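Local coordinates for 3-hydroxyacyl-CoA dehydrogenase (Burkholderia thailandensis, PDB 4XGN), which probably catalyses the NAD-dependent oxidation of 3-hydroxyacyl-CoA to 3-ketoacyl-CoA, as a member of the short-chain dehydrogenase family, at residues Ala113-Ile116 with Thr117-Ile121. Residues are numbered along the deposited sequence; the frame is centred on the assembly and turned at random.
With NAD (nicotinamide-adenine-dinucleotide), chain I.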
loop_
_atom_site.group_PDB
_atom_site.type_symbol
_atom_site.label_atom_id
_atom_site.label_comp_id
_atom_site.label_asym_id
_atom_site.label_seq_id
_atom_site.Cartn_x
_atom_site.Cartn_y
_atom_site.Cartn_z
ATOM N N ALA A 113 24.088 4.490 7.297
ATOM C CA ALA A 113 24.492 3.115 7.511
ATOM C C ALA A 113 24.223 2.634 8.941
ATOM O O ALA A 113 23.682 1.521 9.106
ATOM C CB ALA A 113 25.946 2.910 7.156
ATOM N N LYS A 114 24.484 3.467 9.951
ATOM C CA LYS A 114 24.254 3.068 11.350
ATOM C C LYS A 114 22.776 2.837 11.621
ATOM O O LYS A 114 22.392 1.861 12.288
ATOM C CB LYS A 114 24.782 4.111 12.331
ATOM C CG LYS A 114 24.431 3.790 13.777
ATOM C CD LYS A 114 25.348 4.464 14.776
ATOM C CE LYS A 114 25.024 3.905 16.157
ATOM N NZ LYS A 114 25.673 2.573 16.361
ATOM N N THR A 115 21.935 3.724 11.084
ATOM C CA THR A 115 20.474 3.571 11.291
ATOM C C THR A 115 19.978 2.267 10.702
ATOM O O THR A 115 19.192 1.520 11.307
ATOM C CB THR A 115 19.746 4.760 10.638
ATOM O OG1 THR A 115 20.237 5.960 11.234
ATOM C CG2 THR A 115 18.221 4.663 10.839
ATOM N N ILE A 116 20.407 2.010 9.473
ATOM C CA ILE A 116 20.069 0.771 8.783
ATOM C C ILE A 116 20.605 -0.447 9.552
ATOM O O ILE A 116 19.913 -1.472 9.663
ATOM C CB ILE A 116 20.548 0.799 7.312
ATOM C CG1 ILE A 116 19.451 1.362 6.427
ATOM C CG2 ILE A 116 20.902 -0.586 6.784
ATOM C CD1 ILE A 116 19.006 2.790 6.708
ATOM N N THR A 117 21.819 -0.330 10.064
ATOM C CA THR A 117 22.440 -1.447 10.790
ATOM C C THR A 117 21.717 -1.816 12.080
ATOM O O THR A 117 21.432 -3.003 12.324
ATOM C CB THR A 117 23.950 -1.227 10.987
ATOM O OG1 THR A 117 24.544 -1.161 9.692
ATOM C CG2 THR A 117 24.543 -2.353 11.799
ATOM N N VAL A 118 21.353 -0.820 12.874
ATOM C CA VAL A 118 20.625 -1.115 14.076
ATOM C C VAL A 118 19.216 -1.566 13.802
ATOM O O VAL A 118 18.772 -2.580 14.331
ATOM C CB VAL A 118 20.615 0.073 15.036
ATOM C CG1 VAL A 118 19.762 -0.192 16.251
ATOM C CG2 VAL A 118 22.043 0.392 15.454
ATOM N N ASN A 119 18.493 -0.795 12.975
ATOM C CA ASN A 119 17.064 -0.974 12.857
ATOM C C ASN A 119 16.672 -2.126 11.975
ATOM O O ASN A 119 15.672 -2.774 12.245
ATOM C CB ASN A 119 16.436 0.307 12.306
ATOM C CG ASN A 119 16.482 1.476 13.277
ATOM O OD1 ASN A 119 16.971 1.366 14.415
ATOM N ND2 ASN A 119 15.925 2.597 12.852
ATOM N N LEU A 120 17.421 -2.351 10.897
ATOM C CA LEU A 120 17.040 -3.313 9.898
ATOM C C LEU A 120 17.898 -4.560 10.002
ATOM O O LEU A 120 17.371 -5.645 10.211
ATOM C CB LEU A 120 17.069 -2.657 8.497
ATOM C CG LEU A 120 16.738 -3.562 7.309
ATOM C CD1 LEU A 120 15.433 -4.330 7.484
ATOM C CD2 LEU A 120 16.740 -2.765 6.029
ATOM N N ILE A 121 19.212 -4.416 9.841
ATOM C CA ILE A 121 20.111 -5.564 9.928
ATOM C C ILE A 121 19.951 -6.194 11.323
ATOM O O ILE A 121 19.875 -7.427 11.439
ATOM C CB ILE A 121 21.562 -5.191 9.598
ATOM C CG1 ILE A 121 21.630 -4.716 8.133
ATOM C CG2 ILE A 121 22.482 -6.388 9.867
ATOM C CD1 ILE A 121 22.990 -4.226 7.721
HETATM P PA NAD I . 13.639 4.000 23.329
HETATM O O1A NAD I . 14.804 4.837 22.937
HETATM O O2A NAD I . 12.919 4.357 24.592
HETATM O O5B NAD I . 14.045 2.450 23.399
HETATM C C5B NAD I . 14.901 1.871 22.439
HETATM C C4B NAD I . 15.799 0.833 23.134
HETATM O O4B NAD I . 16.557 0.382 22.131
HETATM C C3B NAD I . 16.766 1.499 24.146
HETATM O O3B NAD I . 16.661 1.010 25.443
HETATM C C2B NAD I . 18.101 1.244 23.424
HETATM O O2B NAD I . 19.222 1.259 24.383
HETATM C C1B NAD I . 17.936 0.133 22.712
HETATM N N9A NAD I . 18.847 0.028 21.614
HETATM C C8A NAD I . 19.266 0.988 20.730
HETATM N N7A NAD I . 20.205 0.458 19.881
HETATM C C5A NAD I . 20.311 -0.811 20.251
HETATM C C6A NAD I . 21.083 -1.825 19.747
HETATM N N6A NAD I . 22.055 -1.775 18.703
HETATM N N1A NAD I . 21.000 -3.043 20.303
HETATM C C2A NAD I . 20.165 -3.292 21.359
HETATM N N3A NAD I . 19.377 -2.293 21.854
HETATM C C4A NAD I . 19.495 -1.071 21.291
HETATM O O3 NAD I . 12.672 4.226 22.066
HETATM P PN NAD I . 11.254 3.463 21.813
HETATM O O1N NAD I . 10.268 4.548 21.533
HETATM O O2N NAD I . 10.831 2.491 22.903
HETATM O O5D NAD I . 11.544 2.655 20.440
HETATM C C5D NAD I . 11.169 1.291 20.263
HETATM C C4D NAD I . 10.959 0.937 18.840
HETATM O O4D NAD I . 9.849 1.631 18.448
HETATM C C3D NAD I . 12.118 1.414 17.930
HETATM O O3D NAD I . 12.358 0.532 16.921
HETATM C C2D NAD I . 11.513 2.748 17.410
HETATM O O2D NAD I . 12.212 3.203 16.162
HETATM C C1D NAD I . 10.248 2.453 17.191
HETATM N N1N NAD I . 9.269 3.532 17.121
HETATM C C2N NAD I . 9.103 4.470 18.113
HETATM C C3N NAD I . 8.160 5.485 18.016
HETATM C C7N NAD I . 7.984 6.554 19.053
HETATM O O7N NAD I . 7.318 7.526 18.786
HETATM N N7N NAD I . 8.556 6.408 20.345
HETATM C C4N NAD I . 7.344 5.523 16.865
HETATM C C5N NAD I . 7.482 4.567 15.891
HETATM C C6N NAD I . 8.430 3.575 16.017
#
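T117 bonds twice to the carbonyl of A113, one helical turn back: its backbone N lies 2.8 Å from A113 O, and its OG1 reaches the same oxygen at 2.9 Å. With OG1 beside its own backbone N (chi1 -62°), the hydroxyl folds back along the helix and meets that oxygen from above the carbonyl plane. I116 O is also shared, here by two backbone amides. L120 N reaches I116 O at 2.9 Å from above the carbonyl plane, whereas I121 N meets I116 O in that plane at 3.0 Å, on a straighter bond (163° at the hydrogen). This i to i+5 bond marks a pi-type turn, a local widening of helix 109-135. One residue earlier, T115 CG2 rests against N119 ND2 at 3.7 Å. The polar ends of both residues are held outside this pair: T115 OG1 bonds to L111 O, and N119 ND2 to I94 O and S169 OG, tying the helix to a loop and to helix 164-184. V118 CG1 lies 3.7 Å from N6A of the NAD adenine. Away from the nucleotide, L120 packs on L120 and A113 on I121 of a second subunit. The shared acceptor I116 O thus carries the backbone through the widened turn, while the T117 hydroxyl adds a second bond to A113 O in the turn before. One face lines the Rossmann-fold dinucleotide pocket and another joins the subunit interface.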